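Local coordinates for protein O-phospho-L-seryl-tRNA:Cys-tRNA synthase (PDB 5X6B) that converts O-phosphoseryl-tRNA into cysteinyl-tRNA, probably by way of the pyridoxal phosphate it carries as a lysine-bound cofactor, at residues I56-I61 with I390-Y395; C115-H120 with L266-E271; G125-M130 with A154-L159; Y173-E178 with N208-K213; G335-G340 with K350-V355. One frame throughout, in Å; residues are numbered along the deposited sequence.

Interaction 1: residues I56-I61 with I390-Y395; sequences INLNPI and IKMSVY
The ring of P60 lies over the backbone where M392 runs into S393: P60 CG sits 3.7 Å from M392 C, and P60 CB comes to 4.0 Å from S393 CB. Alongside the proline, L58 turns its carbonyl to the same M392-S393 step. L58 O accepts from S393 N at 2.9 Å with an N-H...O angle of 141°, and M392 CA lends a C-H contact to the same oxygen. The CB atoms of L58 and M392 meet at 4.1 Å, and CD2 of L58 reaches on toward CG1 of V394.

The two segments run at a steep angle (114°), so this single backbone bond is not the start of a sheet pairing. Strand 56-57 pairs instead with strand 379-380, while strand 389-392 is an outer strand of the three-stranded antiparallel sheet of the small domain, as in fold type I pyridoxal-phosphate enzymes. Cutting P60 back to an alanine takes away CG and CD, with their contacts on M392 and K391, and would probably uncover the M392-S393 backbone and open a gap beside Y232 and L348.

Side-chain carbonyls and hydroxyls shape both segments. N57 OD1 takes N59 N at 2.9 Å in an Asx turn, and N59 OD1 then caps the short helix by accepting from I61 N at 3.2 Å. The S393 hydroxyl, at chi1 -178° beside its own carbonyl carbon, receives Y395 N in an ST turn and is also bonded to D347 OD1.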
# COMPACT_ATOMS: atom_id res chain seq x y z
N ILE B 56 -4.20 3.56 -22.03
CA ILE B 56 -2.79 3.78 -21.75
C ILE B 56 -2.66 5.16 -21.12
O ILE B 56 -3.12 6.15 -21.69
CB ILE B 56 -1.92 3.69 -23.02
CG1 ILE B 56 -2.00 2.29 -23.64
CG2 ILE B 56 -0.47 4.03 -22.69
CD1 ILE B 56 -1.23 2.16 -24.92
N ASN B 57 -2.06 5.21 -19.94
CA ASN B 57 -1.85 6.48 -19.26
C ASN B 57 -0.46 7.03 -19.57
O ASN B 57 0.55 6.39 -19.27
CB ASN B 57 -2.02 6.31 -17.75
CG ASN B 57 -2.19 7.63 -17.03
OD1 ASN B 57 -1.80 8.68 -17.54
ND2 ASN B 57 -2.76 7.59 -15.83
N LEU B 58 -0.42 8.21 -20.17
CA LEU B 58 0.84 8.83 -20.57
C LEU B 58 1.35 9.85 -19.55
O LEU B 58 2.39 10.47 -19.78
CB LEU B 58 0.69 9.50 -21.93
CG LEU B 58 0.45 8.56 -23.12
CD1 LEU B 58 0.37 9.35 -24.42
CD2 LEU B 58 1.54 7.50 -23.20
N ASN B 59 0.64 10.01 -18.44
CA ASN B 59 1.04 10.97 -17.41
C ASN B 59 2.35 10.57 -16.74
O ASN B 59 2.44 9.50 -16.13
CB ASN B 59 -0.07 11.10 -16.37
CG ASN B 59 0.08 12.34 -15.51
OD1 ASN B 59 1.19 12.78 -15.21
ND2 ASN B 59 -1.05 12.92 -15.12
N PRO B 60 3.38 11.42 -16.86
CA PRO B 60 4.72 11.12 -16.35
C PRO B 60 4.80 10.87 -14.85
O PRO B 60 5.67 10.12 -14.41
CB PRO B 60 5.52 12.36 -16.72
CG PRO B 60 4.81 12.91 -17.91
CD PRO B 60 3.36 12.65 -17.67
N ILE B 61 3.91 11.48 -14.07
CA ILE B 61 3.90 11.25 -12.62
C ILE B 61 3.32 9.88 -12.31
O ILE B 61 3.47 9.36 -11.20
CB ILE B 61 3.10 12.34 -11.87
CG1 ILE B 61 1.60 12.14 -12.03
CG2 ILE B 61 3.51 13.73 -12.33
CD1 ILE B 61 0.77 12.97 -11.08
N ILE B 390 2.60 19.50 -24.73
CA ILE B 390 2.15 18.29 -24.03
C ILE B 390 3.29 17.65 -23.25
O ILE B 390 4.45 17.69 -23.67
CB ILE B 390 1.55 17.21 -24.98
CG1 ILE B 390 2.57 16.78 -26.04
CG2 ILE B 390 0.27 17.69 -25.63
CD1 ILE B 390 2.07 15.67 -26.92
N LYS B 391 2.96 17.06 -22.11
CA LYS B 391 3.91 16.26 -21.35
C LYS B 391 3.48 14.80 -21.37
O LYS B 391 2.32 14.48 -21.14
CB LYS B 391 4.04 16.77 -19.91
CG LYS B 391 4.73 18.11 -19.80
CD LYS B 391 4.64 18.68 -18.39
CE LYS B 391 5.26 17.75 -17.37
NZ LYS B 391 5.24 18.37 -16.01
N MET B 392 4.43 13.91 -21.66
CA MET B 392 4.13 12.49 -21.71
C MET B 392 5.34 11.65 -21.32
O MET B 392 6.48 12.12 -21.31
CB MET B 392 3.65 12.09 -23.10
CG MET B 392 4.52 12.62 -24.22
SD MET B 392 3.99 12.03 -25.84
CE MET B 392 4.44 10.30 -25.73
N SER B 393 5.07 10.40 -20.99
CA SER B 393 6.12 9.42 -20.74
C SER B 393 5.59 8.06 -21.17
O SER B 393 4.40 7.77 -20.99
CB SER B 393 6.53 9.43 -19.27
OG SER B 393 7.58 8.51 -19.02
N VAL B 394 6.45 7.25 -21.76
CA VAL B 394 6.06 5.90 -22.15
C VAL B 394 6.84 4.92 -21.29
O VAL B 394 6.93 3.74 -21.61
CB VAL B 394 6.30 5.62 -23.65
CG1 VAL B 394 5.51 6.60 -24.51
CG2 VAL B 394 7.80 5.67 -23.99
N TYR B 395 7.40 5.44 -20.20
CA TYR B 395 8.12 4.59 -19.26
C TYR B 395 7.26 3.41 -18.82
O TYR B 395 6.08 3.57 -18.50
CB TYR B 395 8.56 5.39 -18.03
CG TYR B 395 9.35 4.55 -17.05
CD1 TYR B 395 10.72 4.45 -17.16
CD2 TYR B 395 8.71 3.84 -16.04
CE1 TYR B 395 11.45 3.66 -16.28
CE2 TYR B 395 9.42 3.05 -15.16
CZ TYR B 395 10.79 2.97 -15.29
OH TYR B 395 11.52 2.20 -14.41

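Interaction 2: residues C115-H120 with L266-E271; sequences CARPTH and LAFSEE
C115 lays its CB over one face of the F268 ring, 3.7 Å from the centroid and 25° off the normal, displaced toward the rim at CE1. Its SG stands obliquely to the same ring, 4.7 Å from the centroid. The phenyl gets there because F268 CG lies between its own backbone N and carbonyl carbon (chi1 55°), which folds the ring across toward the partner strand. R117 comes at the ring from another side: its CG touches CE2 of F268 at 3.7 Å, in the ring plane at the edge. Beyond CG the bend at chi2 turns the guanidinium toward A116, where NH1 donates to A116 O at 2.9 Å while NH2 makes a salt bridge with E287; the guanidinium is turned 72° from the phenyl plane. Further along, CG2 of T119 meets CB of L266 at 4.0 Å.

The strands themselves form an antiparallel ladder. C115-F268 and R117-L266 are hydrogen-bonded pairs, and A116-A267 is the non-hydrogen-bonded pair between them. Strand 115-119 is one of the two outermost strands of the mixed sheet within this chain; helix 100-111 covers the A116 and A267 face, while F268 packs against helix 273-276 and F248 of strand 248-252.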
# COMPACT_ATOMS: atom_id res chain seq x y z
N CYS B 115 21.89 5.98 6.25
CA CYS B 115 20.63 5.69 6.92
C CYS B 115 19.45 5.99 6.00
O CYS B 115 19.61 6.65 4.98
CB CYS B 115 20.50 6.52 8.20
SG CYS B 115 22.00 6.64 9.20
N ALA B 116 18.27 5.51 6.39
CA ALA B 116 17.05 5.77 5.63
C ALA B 116 15.83 5.74 6.54
O ALA B 116 15.81 5.04 7.55
CB ALA B 116 16.90 4.75 4.50
N ARG B 117 14.80 6.50 6.17
CA ARG B 117 13.54 6.50 6.90
C ARG B 117 12.36 6.55 5.93
O ARG B 117 12.43 7.22 4.90
CB ARG B 117 13.46 7.68 7.87
CG ARG B 117 14.32 7.54 9.12
CD ARG B 117 13.83 6.41 10.01
NE ARG B 117 14.57 6.32 11.27
CZ ARG B 117 15.65 5.57 11.46
NH1 ARG B 117 16.15 4.84 10.47
NH2 ARG B 117 16.25 5.56 12.64
N PRO B 118 11.27 5.84 6.26
CA PRO B 118 10.05 5.88 5.45
C PRO B 118 9.29 7.18 5.65
O PRO B 118 9.22 7.68 6.77
CB PRO B 118 9.25 4.69 5.97
CG PRO B 118 9.70 4.53 7.38
CD PRO B 118 11.16 4.90 7.38
N THR B 119 8.73 7.71 4.57
CA THR B 119 7.98 8.95 4.62
C THR B 119 6.67 8.82 3.85
O THR B 119 6.43 7.81 3.19
CB THR B 119 8.77 10.14 4.04
OG1 THR B 119 9.10 9.86 2.67
CG2 THR B 119 10.05 10.36 4.82
N HIS B 120 5.83 9.85 3.93
CA HIS B 120 4.60 9.89 3.15
C HIS B 120 4.87 10.46 1.76
O HIS B 120 3.95 10.90 1.07
CB HIS B 120 3.54 10.74 3.86
CG HIS B 120 3.18 10.24 5.22
ND1 HIS B 120 2.72 8.95 5.44
CD2 HIS B 120 3.17 10.84 6.42
CE1 HIS B 120 2.47 8.79 6.73
NE2 HIS B 120 2.73 9.92 7.35
N LEU B 266 13.46 8.88 2.91
CA LEU B 266 14.46 9.90 3.23
C LEU B 266 15.74 9.19 3.63
O LEU B 266 15.77 8.48 4.64
CB LEU B 266 13.97 10.82 4.35
CG LEU B 266 14.98 11.85 4.88
CD1 LEU B 266 15.49 12.75 3.77
CD2 LEU B 266 14.36 12.69 5.99
N ALA B 267 16.78 9.35 2.83
CA ALA B 267 18.07 8.77 3.15
C ALA B 267 19.01 9.88 3.61
O ALA B 267 18.92 11.01 3.14
CB ALA B 267 18.65 8.04 1.95
N PHE B 268 19.90 9.56 4.54
CA PHE B 268 20.76 10.57 5.13
C PHE B 268 22.02 9.98 5.77
O PHE B 268 22.05 8.81 6.14
CB PHE B 268 19.98 11.39 6.17
CG PHE B 268 19.32 10.56 7.24
CD1 PHE B 268 19.99 10.26 8.42
CD2 PHE B 268 18.03 10.09 7.08
CE1 PHE B 268 19.39 9.51 9.41
CE2 PHE B 268 17.42 9.33 8.06
CZ PHE B 268 18.10 9.04 9.23
N SER B 269 23.04 10.82 5.90
CA SER B 269 24.31 10.41 6.49
C SER B 269 24.23 10.33 8.01
O SER B 269 23.41 11.02 8.63
CB SER B 269 25.42 11.39 6.09
OG SER B 269 25.15 12.69 6.59
N GLU B 270 25.09 9.50 8.60
CA GLU B 270 25.16 9.37 10.06
C GLU B 270 25.37 10.72 10.74
O GLU B 270 24.93 10.93 11.87
CB GLU B 270 26.29 8.40 10.44
CG GLU B 270 26.50 8.23 11.94
CD GLU B 270 25.36 7.50 12.63
OE1 GLU B 270 24.48 6.96 11.93
OE2 GLU B 270 25.34 7.47 13.88
N GLU B 271 26.05 11.63 10.05
CA GLU B 271 26.34 12.96 10.57
C GLU B 271 25.07 13.70 10.99
O GLU B 271 25.06 14.41 12.00
CB GLU B 271 27.11 13.78 9.53
CG GLU B 271 27.49 15.18 9.97
CD GLU B 271 28.22 15.95 8.89
OE1 GLU B 271 28.48 15.37 7.82
OE2 GLU B 271 28.55 17.14 9.11

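Interaction 3: residues G125-M130 with A154-L159; sequences GKFIVM and AERAKL
M130, on helix 122-132, passes A157 with their CA atoms 6.0 Å apart, just where helix 148-156 comes to its end. That end is a Schellman motif: L159 N bonds A154 O at 2.8 Å, K158 N reaches E155 O weakly, and K158 takes the positive phi of the C-prime residue. The turn brings A157 and L159 round to face the first helix. The contact thus joins two helices of the large domain by side chains, without hydrogen bonds between the segments.

F127 and R156 carry one half of it. A chi1 of 176° swings the F127 phenyl out to the arginine, whose extended chain crosses it at about a right angle. CD of R156 rides over the ring face, 3.9 Å from the centroid, and the guanidinium follows over the same face as a cation-pi partner, CZ lying 4.7 Å from the centroid. The guanidinium plane is tilted only 19° from the ring. A157 N comes up at the ring edge. R156 NE is salt-bridged to E289 of the second subunit, and F127 also packs on R156 of that subunit, so the pair lies at the boundary with the second subunit, where R156 has its carboxylate partner.

M130 makes the other half with its chain extended past CG. SD lies 3.8 Å from CB of A154, and nearer the backbone CB of M130 touches CB of A157 at 3.7 Å and CD1 of L159 at 3.8 Å.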
# COMPACT_ATOMS: atom_id res chain seq x y z
N GLY B 125 9.69 14.36 3.19
CA GLY B 125 11.12 14.18 3.37
C GLY B 125 11.86 15.51 3.33
O GLY B 125 12.80 15.73 4.09
N LYS B 126 11.43 16.39 2.43
CA LYS B 126 12.02 17.72 2.32
C LYS B 126 11.70 18.53 3.56
O LYS B 126 12.59 19.13 4.17
CB LYS B 126 11.51 18.46 1.09
CG LYS B 126 11.86 17.84 -0.25
CD LYS B 126 11.13 18.59 -1.34
CE LYS B 126 11.32 17.96 -2.69
NZ LYS B 126 10.50 18.67 -3.71
N PHE B 127 10.42 18.56 3.90
CA PHE B 127 9.96 19.32 5.05
C PHE B 127 10.67 18.88 6.32
O PHE B 127 11.01 19.72 7.16
CB PHE B 127 8.45 19.18 5.23
CG PHE B 127 7.93 19.86 6.47
CD1 PHE B 127 7.98 21.25 6.57
CD2 PHE B 127 7.42 19.13 7.52
CE1 PHE B 127 7.51 21.89 7.71
CE2 PHE B 127 6.96 19.76 8.66
CZ PHE B 127 7.00 21.14 8.75
N ILE B 128 10.90 17.58 6.45
CA ILE B 128 11.56 17.04 7.63
C ILE B 128 12.97 17.60 7.80
O ILE B 128 13.32 18.07 8.88
CB ILE B 128 11.64 15.50 7.57
CG1 ILE B 128 10.28 14.90 7.95
CG2 ILE B 128 12.69 14.98 8.53
CD1 ILE B 128 10.18 13.43 7.69
N VAL B 129 13.77 17.57 6.74
CA VAL B 129 15.14 18.07 6.84
C VAL B 129 15.15 19.60 6.95
O VAL B 129 16.01 20.16 7.63
CB VAL B 129 16.02 17.62 5.65
CG1 VAL B 129 16.13 16.10 5.61
CG2 VAL B 129 15.50 18.16 4.33
N MET B 130 14.19 20.25 6.32
CA MET B 130 14.07 21.70 6.41
C MET B 130 13.68 22.11 7.83
O MET B 130 13.97 23.23 8.26
CB MET B 130 13.03 22.23 5.42
CG MET B 130 13.49 22.31 3.99
SD MET B 130 12.21 23.03 2.95
CE MET B 130 12.95 22.88 1.33
N ALA B 154 9.41 24.74 2.18
CA ALA B 154 10.27 25.77 2.75
C ALA B 154 9.45 26.82 3.50
O ALA B 154 9.79 27.21 4.62
CB ALA B 154 11.10 26.42 1.67
N GLU B 155 8.36 27.26 2.87
CA GLU B 155 7.45 28.20 3.49
C GLU B 155 6.87 27.61 4.78
O GLU B 155 6.68 28.31 5.76
CB GLU B 155 6.34 28.59 2.52
CG GLU B 155 5.48 29.75 2.98
CD GLU B 155 4.60 30.29 1.86
OE1 GLU B 155 4.80 29.89 0.70
OE2 GLU B 155 3.70 31.12 2.15
N ARG B 156 6.62 26.30 4.77
CA ARG B 156 6.08 25.64 5.96
C ARG B 156 7.14 25.55 7.05
O ARG B 156 6.83 25.62 8.24
CB ARG B 156 5.56 24.24 5.63
CG ARG B 156 4.67 23.68 6.72
CD ARG B 156 4.19 22.27 6.42
NE ARG B 156 3.21 21.82 7.42
CZ ARG B 156 2.76 20.58 7.52
NH1 ARG B 156 3.20 19.63 6.70
NH2 ARG B 156 1.87 20.27 8.46
N ALA B 157 8.40 25.39 6.65
CA ALA B 157 9.49 25.34 7.61
C ALA B 157 9.96 26.75 7.94
O ALA B 157 10.98 26.94 8.61
CB ALA B 157 10.64 24.50 7.09
N LYS B 158 9.20 27.74 7.47
CA LYS B 158 9.50 29.15 7.69
C LYS B 158 10.93 29.47 7.28
O LYS B 158 11.69 30.06 8.03
CB LYS B 158 9.27 29.52 9.16
CG LYS B 158 7.82 29.35 9.60
CD LYS B 158 7.66 29.67 11.08
CE LYS B 158 6.19 29.72 11.46
NZ LYS B 158 5.49 28.43 11.19
N LEU B 159 11.28 29.04 6.07
CA LEU B 159 12.59 29.29 5.51
C LEU B 159 12.48 30.20 4.29
O LEU B 159 11.42 30.27 3.66
CB LEU B 159 13.28 27.99 5.12
CG LEU B 159 13.58 27.03 6.28
CD1 LEU B 159 14.28 25.78 5.77
CD2 LEU B 159 14.41 27.72 7.34

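Interaction 4: residues Y173-E178 with N208-K213; sequences YKINLE and NLNDAK
L177 points toward the 208-213 segment and sets its CD1 branch against the backbone of D211, with N210 CB 4.2 Å and D211 CB 4.1 Å from that methyl. The leucine's CG lies anti to the carbonyl carbon (chi1 -65°), which brings CD1 against D211 O and the CB atoms of N210 and D211; the side chain also packs on L199 of strand 194-200. Beside it, I175 and N210 are turned toward each other, each with its CB directed at the opposite segment.

At the other end N208 leans across to the backbone of Y173. Its ND2 donates to Y173 O, but the bond is weak, 3.4 Å with an N-H...O angle of 126°. The firmer holds on this amide lie outside the two segments: ND2 also donates to T172 O, and OD1 accepts from I341 N. Y173 itself sends its ring away, to stack on Y206.

The segments run nearly the same way, 14° apart, yet even their nearest CA pair, K174 CA and N208 CA, is 7.1 Å apart, so side chains fill the interval. D211 centres an inverse gamma turn just before helix 212-221, in the loop that links strand 194-200 to that helix, a strand-loop-helix connection of the large domain's central sheet.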
# COMPACT_ATOMS: atom_id res chain seq x y z
N TYR B 173 16.33 24.77 -21.16
CA TYR B 173 16.08 25.12 -19.76
C TYR B 173 17.00 24.36 -18.81
O TYR B 173 16.56 23.79 -17.81
CB TYR B 173 14.61 24.86 -19.41
CG TYR B 173 13.68 25.80 -20.13
CD1 TYR B 173 13.43 27.07 -19.64
CD2 TYR B 173 13.06 25.43 -21.32
CE1 TYR B 173 12.59 27.95 -20.29
CE2 TYR B 173 12.22 26.31 -21.99
CZ TYR B 173 11.98 27.57 -21.46
OH TYR B 173 11.14 28.44 -22.11
N LYS B 174 18.29 24.35 -19.14
CA LYS B 174 19.31 23.68 -18.33
C LYS B 174 19.81 24.56 -17.19
O LYS B 174 20.12 25.73 -17.38
CB LYS B 174 20.49 23.25 -19.21
CG LYS B 174 21.62 22.61 -18.42
CD LYS B 174 22.79 22.24 -19.30
CE LYS B 174 23.85 21.54 -18.47
NZ LYS B 174 25.01 21.09 -19.28
N ILE B 175 19.91 23.97 -16.00
CA ILE B 175 20.37 24.68 -14.81
C ILE B 175 21.88 24.91 -14.81
O ILE B 175 22.66 24.01 -15.11
CB ILE B 175 19.98 23.90 -13.53
CG1 ILE B 175 18.46 23.80 -13.40
CG2 ILE B 175 20.58 24.55 -12.29
CD1 ILE B 175 17.76 25.14 -13.41
N ASN B 176 22.28 26.14 -14.47
CA ASN B 176 23.68 26.45 -14.23
C ASN B 176 24.10 25.95 -12.85
O ASN B 176 23.98 26.66 -11.85
CB ASN B 176 23.92 27.96 -14.34
CG ASN B 176 25.40 28.33 -14.33
OD1 ASN B 176 26.26 27.53 -13.96
ND2 ASN B 176 25.69 29.57 -14.72
N LEU B 177 24.60 24.71 -12.79
CA LEU B 177 24.96 24.10 -11.51
C LEU B 177 26.09 24.86 -10.82
O LEU B 177 26.17 24.90 -9.59
CB LEU B 177 25.35 22.63 -11.70
CG LEU B 177 24.23 21.71 -12.19
CD1 LEU B 177 24.65 20.25 -12.19
CD2 LEU B 177 22.97 21.91 -11.36
N GLU B 178 26.95 25.48 -11.61
CA GLU B 178 28.07 26.25 -11.07
C GLU B 178 27.56 27.55 -10.45
O GLU B 178 28.24 28.16 -9.63
CB GLU B 178 29.10 26.53 -12.17
CG GLU B 178 29.73 25.28 -12.78
CD GLU B 178 28.84 24.61 -13.83
OE1 GLU B 178 27.78 25.17 -14.17
OE2 GLU B 178 29.21 23.51 -14.30
N ASN B 208 15.00 17.09 -17.21
CA ASN B 208 16.44 17.23 -17.38
C ASN B 208 17.21 16.61 -16.21
O ASN B 208 16.96 16.94 -15.06
CB ASN B 208 16.84 18.69 -17.52
CG ASN B 208 16.37 19.30 -18.82
OD1 ASN B 208 16.21 18.60 -19.82
ND2 ASN B 208 16.14 20.61 -18.81
N LEU B 209 18.13 15.71 -16.53
CA LEU B 209 19.04 15.17 -15.53
C LEU B 209 20.11 16.21 -15.20
O LEU B 209 20.42 17.08 -16.03
CB LEU B 209 19.66 13.87 -16.05
CG LEU B 209 20.61 13.08 -15.14
CD1 LEU B 209 19.95 12.77 -13.80
CD2 LEU B 209 21.03 11.81 -15.85
N ASN B 210 20.66 16.14 -14.00
CA ASN B 210 21.68 17.10 -13.57
C ASN B 210 22.87 16.40 -12.92
O ASN B 210 22.69 15.41 -12.21
CB ASN B 210 21.07 18.12 -12.61
CG ASN B 210 20.04 19.02 -13.28
OD1 ASN B 210 18.85 18.94 -12.97
ND2 ASN B 210 20.49 19.89 -14.17
N ASP B 211 24.07 16.90 -13.17
CA ASP B 211 25.27 16.31 -12.58
C ASP B 211 25.36 16.67 -11.09
O ASP B 211 25.96 17.67 -10.72
CB ASP B 211 26.53 16.79 -13.31
CG ASP B 211 27.77 16.02 -12.90
OD1 ASP B 211 27.63 14.99 -12.21
OD2 ASP B 211 28.88 16.44 -13.27
N ALA B 212 24.75 15.83 -10.26
CA ALA B 212 24.61 16.11 -8.83
C ALA B 212 25.94 16.26 -8.11
O ALA B 212 26.02 16.93 -7.08
CB ALA B 212 23.78 15.00 -8.17
N LYS B 213 26.99 15.63 -8.64
CA LYS B 213 28.28 15.62 -7.96
C LYS B 213 28.86 17.03 -7.86
O LYS B 213 29.51 17.37 -6.88
CB LYS B 213 29.27 14.71 -8.69
CG LYS B 213 30.57 14.48 -7.92
CD LYS B 213 31.43 13.42 -8.58
CE LYS B 213 32.66 13.11 -7.74
NZ LYS B 213 33.49 12.03 -8.34

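Interaction 5: residues G335-G340 with K350-V355; sequences GFKQLG and KFETPV
K337 O is held twice from the facing strand: E352 N donates to it at 2.7 Å with an N-H...O angle of 160°, and F351 CA adds a C-H contact at 3.3 Å. The return bond, K337 N to E352 O, lies in the carbonyl plane and is close to straight (174°). One step along, L339 N gives to K350 O at 2.7 Å, nearly in line with the carbonyl.

Beside the Q338 and F351 face, F336 packs into the contact. CG2 of T353 stands over the centre of its ring, 3.5 Å from the centroid, while CG1 of V355 comes to the ring edge at 3.6 Å from F336 CE1. The CB of F336 lies over the face of the F351 ring, 4.0 Å from that centroid; the two phenyls are tilted 50° to each other, neither stacked nor edge-to-face. Helix 317-331 covers this face through L331 and V328. A serine at F336 would probably leave the T353 and V355 methyls facing a gap and free the F351 ring to shift.

On the other face K337 and E352 lie side by side and point the same way. Their charged ends do not meet, and E352 OE1 bonds Y170 OH instead. K350 runs out extended past L339 to a salt bridge with E205.

G335, the C-prime residue of a Schellman motif, closes helix 317-331 and starts the chain toward strand 337-338. Strands 337-338 and 349-352 form an antiparallel beta hairpin, which strand 389-392 extends into the three-stranded sheet of the small domain.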
# COMPACT_ATOMS: atom_id res chain seq x y z
N GLY B 335 6.11 17.28 -36.45
CA GLY B 335 6.18 18.66 -36.01
C GLY B 335 6.16 18.89 -34.50
O GLY B 335 5.81 19.98 -34.05
N PHE B 336 6.53 17.88 -33.73
CA PHE B 336 6.67 18.05 -32.29
C PHE B 336 8.12 18.38 -31.98
O PHE B 336 9.02 17.66 -32.39
CB PHE B 336 6.24 16.80 -31.52
CG PHE B 336 4.75 16.58 -31.47
CD1 PHE B 336 3.89 17.32 -32.27
CD2 PHE B 336 4.20 15.65 -30.60
CE1 PHE B 336 2.52 17.12 -32.22
CE2 PHE B 336 2.83 15.45 -30.54
CZ PHE B 336 1.99 16.18 -31.35
N LYS B 337 8.35 19.48 -31.26
CA LYS B 337 9.71 19.84 -30.88
C LYS B 337 9.98 19.46 -29.44
O LYS B 337 9.33 19.97 -28.52
CB LYS B 337 9.96 21.33 -31.09
CG LYS B 337 11.35 21.80 -30.68
CD LYS B 337 11.55 23.28 -30.95
CE LYS B 337 12.97 23.74 -30.61
NZ LYS B 337 14.00 22.99 -31.38
N GLN B 338 10.92 18.54 -29.23
CA GLN B 338 11.31 18.18 -27.88
C GLN B 338 11.92 19.38 -27.17
O GLN B 338 12.84 20.01 -27.69
CB GLN B 338 12.30 17.01 -27.87
CG GLN B 338 12.75 16.66 -26.46
CD GLN B 338 14.15 16.09 -26.41
OE1 GLN B 338 14.57 15.33 -27.29
NE2 GLN B 338 14.90 16.47 -25.38
N LEU B 339 11.40 19.69 -25.99
CA LEU B 339 12.00 20.74 -25.17
C LEU B 339 12.98 20.10 -24.21
O LEU B 339 12.99 18.88 -24.05
CB LEU B 339 10.92 21.52 -24.42
CG LEU B 339 10.00 22.32 -25.34
CD1 LEU B 339 8.95 23.09 -24.55
CD2 LEU B 339 10.82 23.26 -26.23
N GLY B 340 13.80 20.92 -23.58
CA GLY B 340 14.76 20.41 -22.62
C GLY B 340 16.03 19.92 -23.28
O GLY B 340 16.19 20.01 -24.50
N LYS B 350 8.72 16.72 -22.80
CA LYS B 350 7.88 17.88 -23.05
C LYS B 350 8.04 18.37 -24.49
O LYS B 350 9.11 18.83 -24.88
CB LYS B 350 8.20 19.01 -22.07
CG LYS B 350 7.27 20.20 -22.19
CD LYS B 350 7.57 21.25 -21.13
CE LYS B 350 6.60 22.41 -21.19
NZ LYS B 350 6.89 23.42 -20.14
N PHE B 351 6.97 18.26 -25.26
CA PHE B 351 6.97 18.71 -26.65
C PHE B 351 6.34 20.08 -26.79
O PHE B 351 5.30 20.36 -26.18
CB PHE B 351 6.20 17.73 -27.55
CG PHE B 351 6.89 16.42 -27.79
CD1 PHE B 351 8.10 16.37 -28.46
CD2 PHE B 351 6.31 15.23 -27.38
CE1 PHE B 351 8.73 15.16 -28.69
CE2 PHE B 351 6.93 14.02 -27.61
CZ PHE B 351 8.15 13.98 -28.27
N GLU B 352 6.95 20.93 -27.60
CA GLU B 352 6.24 22.09 -28.12
C GLU B 352 5.48 21.62 -29.34
O GLU B 352 6.07 21.06 -30.27
CB GLU B 352 7.20 23.23 -28.46
CG GLU B 352 6.50 24.48 -28.95
CD GLU B 352 7.47 25.56 -29.38
OE1 GLU B 352 8.69 25.28 -29.42
OE2 GLU B 352 7.02 26.68 -29.68
N THR B 353 4.17 21.82 -29.34
CA THR B 353 3.32 21.24 -30.39
C THR B 353 2.47 22.28 -31.11
O THR B 353 1.26 22.33 -30.91
CB THR B 353 2.40 20.15 -29.80
OG1 THR B 353 1.57 20.72 -28.78
CG2 THR B 353 3.22 19.02 -29.19
N PRO B 354 3.10 23.09 -31.97
CA PRO B 354 2.39 24.15 -32.70
C PRO B 354 1.26 23.61 -33.57
O PRO B 354 0.22 24.25 -33.69
CB PRO B 354 3.49 24.78 -33.56
CG PRO B 354 4.77 24.42 -32.89
CD PRO B 354 4.53 23.06 -32.31
N VAL B 355 1.48 22.44 -34.17
CA VAL B 355 0.50 21.85 -35.08
C VAL B 355 -0.82 21.57 -34.38
O VAL B 355 -1.89 21.63 -34.99
CB VAL B 355 1.06 20.55 -35.73
CG1 VAL B 355 1.38 19.50 -34.67
CG2 VAL B 355 0.09 20.01 -36.77

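Interactions 1 and 5 share the small-domain sheet: strand 389-392 borders strand 349-352, and I390 packs its CD1 on the F336 ring. Interactions 2 and 3 meet in the large domain, where L266 lies against I128 and V129 of helix 122-132, which follows strand 115-119. Interaction 4 touches interaction 5 through N208 and G340. Interactions 1 and 3 are buried; 2, 4 and 5 are partly buried, each with a residue at the surface. Backbone ladders hold 2 and 5, a single backbone bond and a proline ring packed over the backbone hold 1, and interaction 4 has just a weak amide bond beside apolar packing. Interaction 3 rests mainly on side-chain packing and a cation-pi pair, and reaches into the second subunit.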